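Long-range contacts in hypothetical protein (Prochlorococcus marinus, PDB 2HX5), which probably hydrolyses 1,4-dihydroxy-2-naphthoyl-CoA to 1,4-dihydroxy-2-naphthoate and CoA, a step on the way to phylloquinone (vitamin K1): residues 41-47 with 136-140; 65-71 with 117-123; 72-78 with 111-117; 94-100 with 130-134. All coordinates share one frame. Residue numbers count along the deposited sequence, not the author numbering.

Contact 1. Residues 41-47 with 136-140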
# COMPACT_ATOMS: atom_id res chain seq x y z
N SER A 41 10.93 16.76 3.95
CA SER A 41 11.14 18.16 4.32
C SER A 41 11.83 18.37 5.66
O SER A 41 12.75 19.14 5.79
CB SER A 41 9.79 18.86 4.30
OG SER A 41 9.95 20.27 4.52
N LEU A 42 11.39 17.59 6.64
CA LEU A 42 11.98 17.67 7.94
C LEU A 42 13.46 17.26 7.87
O LEU A 42 14.31 17.94 8.45
CB LEU A 42 11.26 16.76 8.94
CG LEU A 42 9.76 17.08 9.22
CD1 LEU A 42 9.20 15.98 10.15
CD2 LEU A 42 9.60 18.48 9.78
N GLU A 43 13.74 16.18 7.13
CA GLU A 43 15.12 15.68 6.89
C GLU A 43 16.01 16.75 6.22
O GLU A 43 17.13 17.03 6.64
CB GLU A 43 14.98 14.44 6.01
CG GLU A 43 16.18 13.69 5.53
CD GLU A 43 15.64 12.48 4.73
OE1 GLU A 43 15.38 12.61 3.49
OE2 GLU A 43 15.35 11.47 5.41
N SER A 44 15.46 17.37 5.17
CA SER A 44 16.15 18.40 4.37
C SER A 44 16.41 19.70 5.12
O SER A 44 17.36 20.42 4.82
CB SER A 44 15.33 18.69 3.13
OG SER A 44 15.98 19.67 2.34
N TYR A 45 15.54 20.04 6.05
CA TYR A 45 15.74 21.15 6.96
C TYR A 45 16.86 20.84 7.97
O TYR A 45 17.59 21.74 8.39
CB TYR A 45 14.44 21.45 7.69
CG TYR A 45 14.57 22.51 8.72
CD1 TYR A 45 14.88 23.83 8.36
CD2 TYR A 45 14.42 22.21 10.04
CE1 TYR A 45 15.05 24.79 9.33
CE2 TYR A 45 14.56 23.18 11.01
CZ TYR A 45 14.88 24.46 10.64
OH TYR A 45 15.02 25.42 11.61
N GLY A 46 17.00 19.57 8.32
CA GLY A 46 18.08 19.09 9.16
C GLY A 46 17.67 18.37 10.42
O GLY A 46 18.57 18.13 11.26
N LEU A 47 16.39 18.01 10.59
CA LEU A 47 15.96 17.28 11.78
C LEU A 47 16.32 15.80 11.67
O LEU A 47 16.48 15.27 10.58
CB LEU A 47 14.46 17.46 12.05
CG LEU A 47 13.94 18.89 12.22
CD1 LEU A 47 12.45 18.85 12.52
CD2 LEU A 47 14.71 19.63 13.28
N GLY A 136 11.87 20.69 17.54
CA GLY A 136 12.36 20.62 16.16
C GLY A 136 11.28 20.96 15.17
O GLY A 136 11.53 21.62 14.16
N ILE A 137 10.05 20.49 15.41
CA ILE A 137 8.91 20.82 14.56
C ILE A 137 8.62 22.31 14.63
O ILE A 137 8.40 22.98 13.62
CB ILE A 137 7.66 19.98 14.96
CG1 ILE A 137 7.92 18.48 14.72
CG2 ILE A 137 6.42 20.48 14.28
CD1 ILE A 137 8.02 18.12 13.25
N ASP A 138 8.75 22.91 15.84
CA ASP A 138 8.58 24.34 15.97
C ASP A 138 9.65 25.12 15.20
O ASP A 138 9.34 26.10 14.55
CB ASP A 138 8.60 24.74 17.43
CG ASP A 138 7.23 25.11 17.96
OD1 ASP A 138 6.28 25.32 17.17
OD2 ASP A 138 7.11 25.20 19.21
N ARG A 139 10.90 24.67 15.23
CA ARG A 139 11.94 25.30 14.40
C ARG A 139 11.68 25.25 12.89
O ARG A 139 11.88 26.26 12.17
CB ARG A 139 13.29 24.67 14.70
CG ARG A 139 13.87 25.10 16.04
CD ARG A 139 15.32 24.69 16.19
NE ARG A 139 15.49 23.27 16.45
CZ ARG A 139 16.13 22.42 15.66
NH1 ARG A 139 16.66 22.81 14.49
NH2 ARG A 139 16.23 21.14 16.04
N TRP A 140 11.25 24.09 12.42
CA TRP A 140 10.87 23.90 11.05
C TRP A 140 9.70 24.79 10.65
O TRP A 140 9.75 25.39 9.59
CB TRP A 140 10.58 22.42 10.84
CG TRP A 140 10.04 22.05 9.48
CD1 TRP A 140 10.74 21.85 8.31
CD2 TRP A 140 8.68 21.72 9.18
NE1 TRP A 140 9.88 21.47 7.31
CE2 TRP A 140 8.62 21.37 7.83
CE3 TRP A 140 7.51 21.67 9.95
CZ2 TRP A 140 7.41 21.00 7.21
CZ3 TRP A 140 6.36 21.29 9.37
CH2 TRP A 140 6.30 20.97 8.02
O HOH W 1 18.20 22.30 11.53
O HOH W 2 18.42 20.44 13.55
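Ser41, in the last turns of helix 29-45, begins the contact: its OG accepts a hydrogen bond from Trp140 NE1 (3.0 Å) and also bonds to the backbone O of Trp7, so a small hydroxyl satisfies the indole N-H. One residue on, Leu42 lays CD2 over the indole face, 3.5 Å from the centroid of the five-membered ring, a CH-pi contact, and reaches Ile137 CD1 at 3.8 Å. Tyr45 turns its ring face to the edge of Trp140 in an offset edge-to-face pair, centroids 5.6 Å apart. Gly46, with positive phi, is the C' residue of a Schellman motif; glycine alone escapes a clash there, and the reversal brings Leu47 CD1 to 3.3 Å from Gly136 O. Water 2 links Gly46 O to Arg139 NH1 at the exposed margin, where Arg139 also salt-bridges Glu135. Segments 41-45 and 136-140 cross at 83° with axes 10.8 Å apart, a space the large Trp140 side chain fills. The chemistry implies a mainly apolar joint, its buried N-H satisfied and water kept to the margin.

Contact 2. Residues 65-71 with 117-123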
# COMPACT_ATOMS: atom_id res chain seq x y z
N VAL A 65 6.52 12.71 22.11
CA VAL A 65 5.35 13.43 21.54
C VAL A 65 4.94 12.75 20.25
O VAL A 65 5.82 12.52 19.39
CB VAL A 65 5.68 14.93 21.27
CG1 VAL A 65 4.51 15.63 20.60
CG2 VAL A 65 6.01 15.63 22.59
N ALA A 66 3.67 12.35 20.15
CA ALA A 66 3.08 11.79 18.94
C ALA A 66 2.43 12.96 18.19
O ALA A 66 2.04 13.94 18.76
CB ALA A 66 2.00 10.75 19.27
N LEU A 67 2.37 12.85 16.87
CA LEU A 67 1.81 13.90 15.98
C LEU A 67 0.68 13.28 15.12
O LEU A 67 0.76 13.30 13.85
CB LEU A 67 2.90 14.51 15.11
CG LEU A 67 4.09 15.16 15.79
CD1 LEU A 67 5.16 15.57 14.81
CD2 LEU A 67 3.65 16.41 16.56
N PRO A 68 -0.33 12.73 15.75
CA PRO A 68 -1.40 12.10 14.96
C PRO A 68 -2.10 13.08 14.01
O PRO A 68 -2.33 14.25 14.31
CB PRO A 68 -2.41 11.63 15.99
CG PRO A 68 -2.14 12.49 17.20
CD PRO A 68 -0.64 12.65 17.19
N ILE A 69 -2.43 12.55 12.86
CA ILE A 69 -3.24 13.24 11.89
C ILE A 69 -4.69 13.18 12.34
O ILE A 69 -5.27 12.10 12.49
CB ILE A 69 -3.03 12.65 10.46
CG1 ILE A 69 -1.58 12.95 10.04
CG2 ILE A 69 -4.03 13.18 9.46
CD1 ILE A 69 -0.99 12.07 8.90
N ILE A 70 -5.31 14.36 12.51
CA ILE A 70 -6.69 14.43 12.92
C ILE A 70 -7.65 14.74 11.76
O ILE A 70 -8.86 14.54 11.90
CB ILE A 70 -6.90 15.44 14.08
CG1 ILE A 70 -6.33 16.80 13.74
CG2 ILE A 70 -6.23 14.86 15.32
CD1 ILE A 70 -6.86 17.97 14.62
N HIS A 71 -7.12 15.27 10.66
CA HIS A 71 -7.93 15.61 9.47
C HIS A 71 -7.02 15.63 8.28
O HIS A 71 -5.88 16.08 8.35
CB HIS A 71 -8.61 16.98 9.63
CG HIS A 71 -9.28 17.47 8.39
ND1 HIS A 71 -10.51 16.98 7.98
CD2 HIS A 71 -8.91 18.38 7.45
CE1 HIS A 71 -10.85 17.55 6.83
NE2 HIS A 71 -9.90 18.42 6.49
N LEU A 117 -4.25 18.68 2.13
CA LEU A 117 -4.03 19.36 3.40
C LEU A 117 -4.05 18.28 4.47
O LEU A 117 -4.95 17.43 4.48
CB LEU A 117 -5.16 20.37 3.65
CG LEU A 117 -5.05 21.15 4.92
CD1 LEU A 117 -4.01 22.29 4.77
CD2 LEU A 117 -6.41 21.87 5.28
N ILE A 118 -3.08 18.27 5.38
CA ILE A 118 -2.96 17.31 6.47
C ILE A 118 -2.80 18.11 7.75
O ILE A 118 -1.91 18.96 7.83
CB ILE A 118 -1.78 16.36 6.29
CG1 ILE A 118 -1.95 15.51 5.04
CG2 ILE A 118 -1.67 15.40 7.51
CD1 ILE A 118 -0.83 14.47 4.81
N ARG A 119 -3.65 17.87 8.75
CA ARG A 119 -3.60 18.52 10.06
C ARG A 119 -3.24 17.57 11.15
O ARG A 119 -3.82 16.51 11.26
CB ARG A 119 -4.96 19.16 10.34
CG ARG A 119 -5.01 20.02 11.58
CD ARG A 119 -6.43 20.63 11.82
NE ARG A 119 -6.87 21.35 10.64
CZ ARG A 119 -8.08 21.23 10.05
NH1 ARG A 119 -9.09 20.51 10.58
NH2 ARG A 119 -8.31 21.84 8.90
N HIS A 120 -2.25 17.99 11.97
CA HIS A 120 -1.72 17.21 13.06
C HIS A 120 -1.97 17.84 14.40
O HIS A 120 -1.95 19.08 14.51
CB HIS A 120 -0.18 17.12 12.93
CG HIS A 120 0.34 16.47 11.68
ND1 HIS A 120 0.88 15.19 11.67
CD2 HIS A 120 0.45 16.95 10.41
CE1 HIS A 120 1.25 14.91 10.42
NE2 HIS A 120 1.04 15.97 9.66
N LEU A 121 -2.12 17.01 15.43
CA LEU A 121 -2.19 17.47 16.80
C LEU A 121 -0.99 16.86 17.52
O LEU A 121 -0.72 15.65 17.35
CB LEU A 121 -3.50 16.95 17.41
CG LEU A 121 -4.03 17.36 18.76
CD1 LEU A 121 -4.04 18.88 18.92
CD2 LEU A 121 -5.46 16.78 18.87
N ALA A 122 -0.36 17.65 18.38
CA ALA A 122 0.69 17.11 19.26
C ALA A 122 0.05 16.55 20.54
O ALA A 122 -0.69 17.28 21.22
CB ALA A 122 1.77 18.16 19.59
N ILE A 123 0.32 15.28 20.84
CA ILE A 123 -0.11 14.66 22.09
C ILE A 123 1.05 13.94 22.72
O ILE A 123 1.99 13.49 22.06
CB ILE A 123 -1.29 13.68 21.90
CG1 ILE A 123 -0.88 12.48 21.05
CG2 ILE A 123 -2.47 14.45 21.30
CD1 ILE A 123 -2.02 11.45 20.81
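Two antiparallel strands meet along an uneven edge here, for segment 65-71 loses strand form at Leu67 and Pro68 before resuming at Ile69. Ala66 and Ile123 exchange two backbone hydrogen bonds before the break, Leu121 N reaches Pro68 O (3.0 Å) within it, and Ile70 N bonds to Arg119 O (2.9 Å) after it. The imidazole of His120 fills the break, ND1 donating to Leu67 O at 2.9 Å. Ile69 CG1 sits over that ring's face, 3.9 Å from its centroid, and meets Ile118 CG2 at 3.5 Å, a branched side chain in the hollow between two neighbours. The small Ala122 makes room for Val65 CG1 (3.9 Å from its CB) and Leu67 CD2 (4.0 Å), just as Ala66 does for Ile123, whose CD1 also meets Pro68 CG at 3.8 Å. Ile70 wedges between Leu121 and Arg119, CG2 4.0 Å from Leu121 CB and CD1 3.9 Å from Arg119 CD. Ile70 and His71 both face Arg119, a classic beta bulge; His71 CD2 lies over the guanidinium, which Gln101 also binds. The pair belongs to the antiparallel sheet of the hotdog fold; strand 65-76 is outermost within its own chain, but His71 pairs with a neighbouring subunit, and Ala66 to Ile69 line a pocket holding 2-ethoxyethanol.

Contact 3. Residues 72-78 with 111-117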
# COMPACT_ATOMS: atom_id res chain seq x y z
N CYS A 72 -7.52 15.16 7.16
CA CYS A 72 -6.85 15.39 5.89
C CYS A 72 -7.84 15.40 4.76
O CYS A 72 -8.99 14.93 4.91
CB CYS A 72 -5.78 14.37 5.58
SG CYS A 72 -6.40 12.63 5.43
N GLN A 73 -7.46 16.04 3.67
CA GLN A 73 -8.32 16.17 2.51
C GLN A 73 -7.47 16.41 1.27
O GLN A 73 -6.32 16.81 1.33
CB GLN A 73 -9.31 17.31 2.69
CG GLN A 73 -8.71 18.68 2.92
CD GLN A 73 -9.78 19.72 3.01
OE1 GLN A 73 -10.27 20.03 4.13
NE2 GLN A 73 -10.21 20.23 1.87
N ALA A 74 -8.09 16.16 0.14
CA ALA A 74 -7.45 16.39 -1.16
C ALA A 74 -8.45 16.71 -2.22
O ALA A 74 -9.60 16.20 -2.18
CB ALA A 74 -6.63 15.23 -1.61
N ASP A 75 -8.03 17.53 -3.19
CA ASP A 75 -8.80 17.77 -4.43
C ASP A 75 -7.92 17.24 -5.58
O ASP A 75 -6.73 17.53 -5.62
CB ASP A 75 -9.05 19.25 -4.66
CG ASP A 75 -9.99 19.93 -3.71
OD1 ASP A 75 -10.47 19.41 -2.72
OD2 ASP A 75 -10.18 21.16 -3.94
N PHE A 76 -8.54 16.52 -6.50
CA PHE A 76 -7.86 15.93 -7.65
C PHE A 76 -8.38 16.66 -8.87
O PHE A 76 -9.55 16.58 -9.18
CB PHE A 76 -8.14 14.43 -7.69
CG PHE A 76 -7.76 13.70 -6.45
CD1 PHE A 76 -8.67 13.59 -5.39
CD2 PHE A 76 -6.52 13.08 -6.29
CE1 PHE A 76 -8.38 12.95 -4.26
CE2 PHE A 76 -6.25 12.38 -5.12
CZ PHE A 76 -7.15 12.36 -4.09
N ARG A 77 -7.49 17.35 -9.57
CA ARG A 77 -7.90 18.30 -10.61
C ARG A 77 -7.56 17.78 -11.98
O ARG A 77 -8.37 17.96 -12.91
CB ARG A 77 -7.21 19.66 -10.40
CG ARG A 77 -7.28 20.25 -8.97
CD ARG A 77 -8.70 20.54 -8.44
NE ARG A 77 -9.29 21.69 -9.12
CZ ARG A 77 -10.47 21.70 -9.74
NH1 ARG A 77 -11.25 20.62 -9.76
NH2 ARG A 77 -10.87 22.82 -10.34
N ARG A 78 -6.39 17.16 -12.14
CA ARG A 78 -5.97 16.59 -13.45
C ARG A 78 -5.41 15.21 -13.25
O ARG A 78 -4.80 14.94 -12.24
CB ARG A 78 -4.89 17.48 -14.06
CG ARG A 78 -5.39 18.87 -14.38
CD ARG A 78 -4.31 19.83 -14.75
NE ARG A 78 -4.76 20.64 -15.88
CZ ARG A 78 -4.46 20.39 -17.15
NH1 ARG A 78 -3.68 19.36 -17.49
NH2 ARG A 78 -4.94 21.20 -18.10
N GLN A 111 1.27 22.72 -14.30
CA GLN A 111 -0.14 22.86 -14.01
C GLN A 111 -0.46 22.11 -12.72
O GLN A 111 0.12 21.09 -12.48
CB GLN A 111 -0.93 22.28 -15.14
CG GLN A 111 -0.72 23.08 -16.45
CD GLN A 111 -1.82 22.86 -17.46
OE1 GLN A 111 -1.62 22.20 -18.49
NE2 GLN A 111 -3.01 23.40 -17.16
N ILE A 112 -1.36 22.63 -11.91
CA ILE A 112 -1.72 21.97 -10.66
C ILE A 112 -2.57 20.75 -10.97
O ILE A 112 -3.63 20.89 -11.59
CB ILE A 112 -2.49 22.87 -9.71
CG1 ILE A 112 -1.62 24.06 -9.27
CG2 ILE A 112 -2.90 22.11 -8.42
CD1 ILE A 112 -2.34 25.11 -8.37
N ALA A 113 -2.10 19.55 -10.59
CA ALA A 113 -2.86 18.34 -10.82
C ALA A 113 -3.66 17.92 -9.58
O ALA A 113 -4.69 17.27 -9.72
CB ALA A 113 -1.91 17.23 -11.19
N ALA A 114 -3.22 18.29 -8.40
CA ALA A 114 -3.86 17.91 -7.15
C ALA A 114 -3.32 18.79 -6.03
O ALA A 114 -2.19 19.34 -6.11
CB ALA A 114 -3.61 16.42 -6.83
N HIS A 115 -4.07 18.90 -4.94
CA HIS A 115 -3.55 19.51 -3.76
C HIS A 115 -4.19 18.84 -2.55
O HIS A 115 -5.25 18.22 -2.68
CB HIS A 115 -3.74 21.02 -3.72
CG HIS A 115 -5.15 21.46 -3.88
ND1 HIS A 115 -6.04 21.49 -2.82
CD2 HIS A 115 -5.82 21.94 -4.95
CE1 HIS A 115 -7.19 22.00 -3.25
NE2 HIS A 115 -7.09 22.26 -4.53
N ALA A 116 -3.53 18.92 -1.40
CA ALA A 116 -3.98 18.22 -0.21
C ALA A 116 -3.62 19.02 1.01
O ALA A 116 -2.76 19.90 0.99
CB ALA A 116 -3.33 16.86 -0.11
N LEU A 117 -4.25 18.68 2.13
CA LEU A 117 -4.03 19.36 3.40
C LEU A 117 -4.05 18.28 4.47
O LEU A 117 -4.95 17.43 4.48
CB LEU A 117 -5.16 20.37 3.65
CG LEU A 117 -5.05 21.15 4.92
CD1 LEU A 117 -4.01 22.29 4.77
CD2 LEU A 117 -6.41 21.87 5.28
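Six backbone hydrogen bonds carry this antiparallel pairing. Gln73 and Leu117 exchange two (Gln73 N to Leu117 O 3.0 Å, Leu117 N to Gln73 O 2.9 Å), and so do Asp75 and His115 (Asp75 N to His115 O 2.9 Å, His115 N to Asp75 O 3.1 Å). Where strand 72-76 ends, Ala113 O accepts from both Arg77 N (2.8 Å) and Arg78 N (3.0 Å). Beyond, Gln111 NE2 lies over the Arg78 guanidinium face, at an exposed end where long polar side chains can stay hydrated. Asp75 CB covers the His115 ring, 3.9 Å from its centroid, while Asp75 OD1 accepts from His71 of a neighbouring subunit. The opposite face carries three alanines, Ala74, Ala114 and Ala116, beside the large Phe76, which packs on Met25 and Phe27; the short side chains let helix 29-45 lie close, Phe31 against Ala74 and Cys34 against Ala116. Strand 111-124 pairs on its other edge with strand 99-108, whereas residues 72-75 pair with a strand of that neighbouring subunit, so the sheet runs on between chains.

Contact 4. Residues 94-100 with 130-134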
# COMPACT_ATOMS: atom_id res chain seq x y z
N ARG A 94 1.59 26.83 11.43
CA ARG A 94 1.31 26.62 12.84
C ARG A 94 -0.11 27.09 13.04
O ARG A 94 -0.49 28.16 12.56
CB ARG A 94 2.27 27.39 13.72
CG ARG A 94 2.18 27.09 15.19
CD ARG A 94 3.08 28.04 16.01
NE ARG A 94 4.51 27.68 15.99
CZ ARG A 94 5.46 28.31 15.30
NH1 ARG A 94 5.18 29.37 14.54
NH2 ARG A 94 6.73 27.88 15.37
N LEU A 95 -0.91 26.28 13.72
CA LEU A 95 -2.28 26.63 14.02
C LEU A 95 -2.40 27.17 15.44
O LEU A 95 -3.07 28.14 15.68
CB LEU A 95 -3.22 25.45 13.82
CG LEU A 95 -3.37 24.92 12.39
CD1 LEU A 95 -4.19 23.65 12.36
CD2 LEU A 95 -4.06 26.00 11.49
N ASN A 96 -1.69 26.54 16.35
CA ASN A 96 -1.62 26.97 17.74
C ASN A 96 -0.39 26.28 18.36
O ASN A 96 0.37 25.61 17.65
CB ASN A 96 -2.95 26.63 18.41
CG ASN A 96 -3.27 25.14 18.43
OD1 ASN A 96 -2.46 24.31 18.83
ND2 ASN A 96 -4.48 24.81 18.02
N PRO A 97 -0.14 26.47 19.67
CA PRO A 97 1.05 25.82 20.25
C PRO A 97 1.07 24.29 20.21
O PRO A 97 2.14 23.69 20.46
CB PRO A 97 1.03 26.34 21.71
CG PRO A 97 0.37 27.66 21.57
CD PRO A 97 -0.76 27.38 20.66
N ASN A 98 -0.08 23.69 19.93
CA ASN A 98 -0.24 22.24 19.94
C ASN A 98 -0.57 21.60 18.60
O ASN A 98 -0.84 20.40 18.53
CB ASN A 98 -1.40 21.86 20.85
CG ASN A 98 -1.25 22.39 22.27
OD1 ASN A 98 -0.16 22.74 22.74
ND2 ASN A 98 -2.37 22.45 22.97
N SER A 99 -0.57 22.36 17.51
CA SER A 99 -1.09 21.83 16.25
C SER A 99 -0.54 22.60 15.07
O SER A 99 -0.28 23.81 15.13
CB SER A 99 -2.61 21.94 16.28
OG SER A 99 -3.26 21.53 15.10
N PHE A 100 -0.47 21.90 13.94
CA PHE A 100 -0.05 22.49 12.68
C PHE A 100 -0.73 21.75 11.52
O PHE A 100 -1.22 20.61 11.68
CB PHE A 100 1.48 22.51 12.53
CG PHE A 100 2.11 21.17 12.30
CD1 PHE A 100 2.39 20.32 13.36
CD2 PHE A 100 2.41 20.75 11.01
CE1 PHE A 100 2.93 19.08 13.16
CE2 PHE A 100 2.97 19.49 10.80
CZ PHE A 100 3.23 18.67 11.90
N ARG A 130 -3.13 16.43 24.96
CA ARG A 130 -2.56 17.44 24.12
C ARG A 130 -1.35 18.04 24.77
O ARG A 130 -1.35 18.28 25.98
CB ARG A 130 -3.60 18.54 23.85
CG ARG A 130 -4.70 18.11 22.97
CD ARG A 130 -5.92 19.07 22.99
NE ARG A 130 -6.94 18.62 22.03
CZ ARG A 130 -7.78 17.61 22.25
NH1 ARG A 130 -7.73 16.89 23.38
NH2 ARG A 130 -8.66 17.26 21.32
N CYS A 131 -0.34 18.34 23.98
CA CYS A 131 0.88 18.93 24.53
C CYS A 131 1.51 19.89 23.54
O CYS A 131 1.04 20.00 22.40
CB CYS A 131 1.87 17.84 24.93
SG CYS A 131 2.56 16.90 23.56
N ALA A 132 2.59 20.55 23.93
CA ALA A 132 3.25 21.45 22.99
C ALA A 132 3.95 20.71 21.86
O ALA A 132 4.42 19.58 22.01
CB ALA A 132 4.25 22.31 23.73
N LEU A 133 4.01 21.36 20.69
CA LEU A 133 4.78 20.83 19.56
C LEU A 133 6.24 20.57 19.97
O LEU A 133 6.82 21.34 20.74
CB LEU A 133 4.73 21.81 18.38
CG LEU A 133 3.37 21.95 17.71
CD1 LEU A 133 3.39 23.19 16.82
CD2 LEU A 133 3.00 20.68 16.95
N PRO A 134 6.85 19.48 19.46
CA PRO A 134 8.28 19.27 19.72
C PRO A 134 9.10 20.43 19.19
O PRO A 134 8.78 21.02 18.19
CB PRO A 134 8.61 18.02 18.90
CG PRO A 134 7.37 17.34 18.67
CD PRO A 134 6.33 18.42 18.59
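This is a contact between a loop and a beta turn at one end of the sheet, where the connection leading into helix 135-143 passes over the turn joining strands 85-96 and 99-108. That turn is a tight type I beta turn from Asn96 to Ser99. Pro97 suits its second position because its ring fixes phi near -60°, and Asn96 OD1 accepts from Asn98 N at 2.7 Å, an Asx turn. A backbone hydrogen bond runs from Leu133 N to Pro97 O (3.0 Å), supported by a CA-H...O approach of Ala132 CA to the same oxygen at 3.6 Å. Leu133 supplies most of the packing: its CD2 meets the edge of the Phe100 ring at CD1, 3.7 Å away, and its CD1 comes to 4.4 Å from Arg94 CG, so a branched apolar side chain fills the space between the turn and Phe100. Arg94 sends its charged end to Glu142 and Asp138 of helix 135-143. At the base of the turn, Leu95 and Asn96 both face Ser99, a classic beta bulge. Pro134 then takes the N-cap position before the helix. The whole is a bulged beta hairpin in the antiparallel sheet of a hotdog domain, covered at its turn by the lead-in to the C-terminal helix.

In the fold
Contact 1 is the buried one, joining helices 29-45 and 135-143 through aromatic and apolar side chains. Contacts 2, 3 and 4 are partly buried, contact 3 having an exposed end at Arg77, Arg78 and Gln111. Contacts 2 and 3 divide a single strand pair, 65-76 with 111-124, share Leu117, depend on backbone hydrogen bonds and reach the same neighbouring subunit; contact 4 touches no other chain and combines a backbone bond with leucine packing. Its hairpin adjoins contact 2, where His120 N lies 2.8 Å from Phe100 O, and it meets contact 1 through the salt bridge of Asp138 OD1 with Arg94 NH2 (3.2 Å). Contacts 1 and 3 lie on opposite sides of the chain's centre, their centres about 24 Å apart.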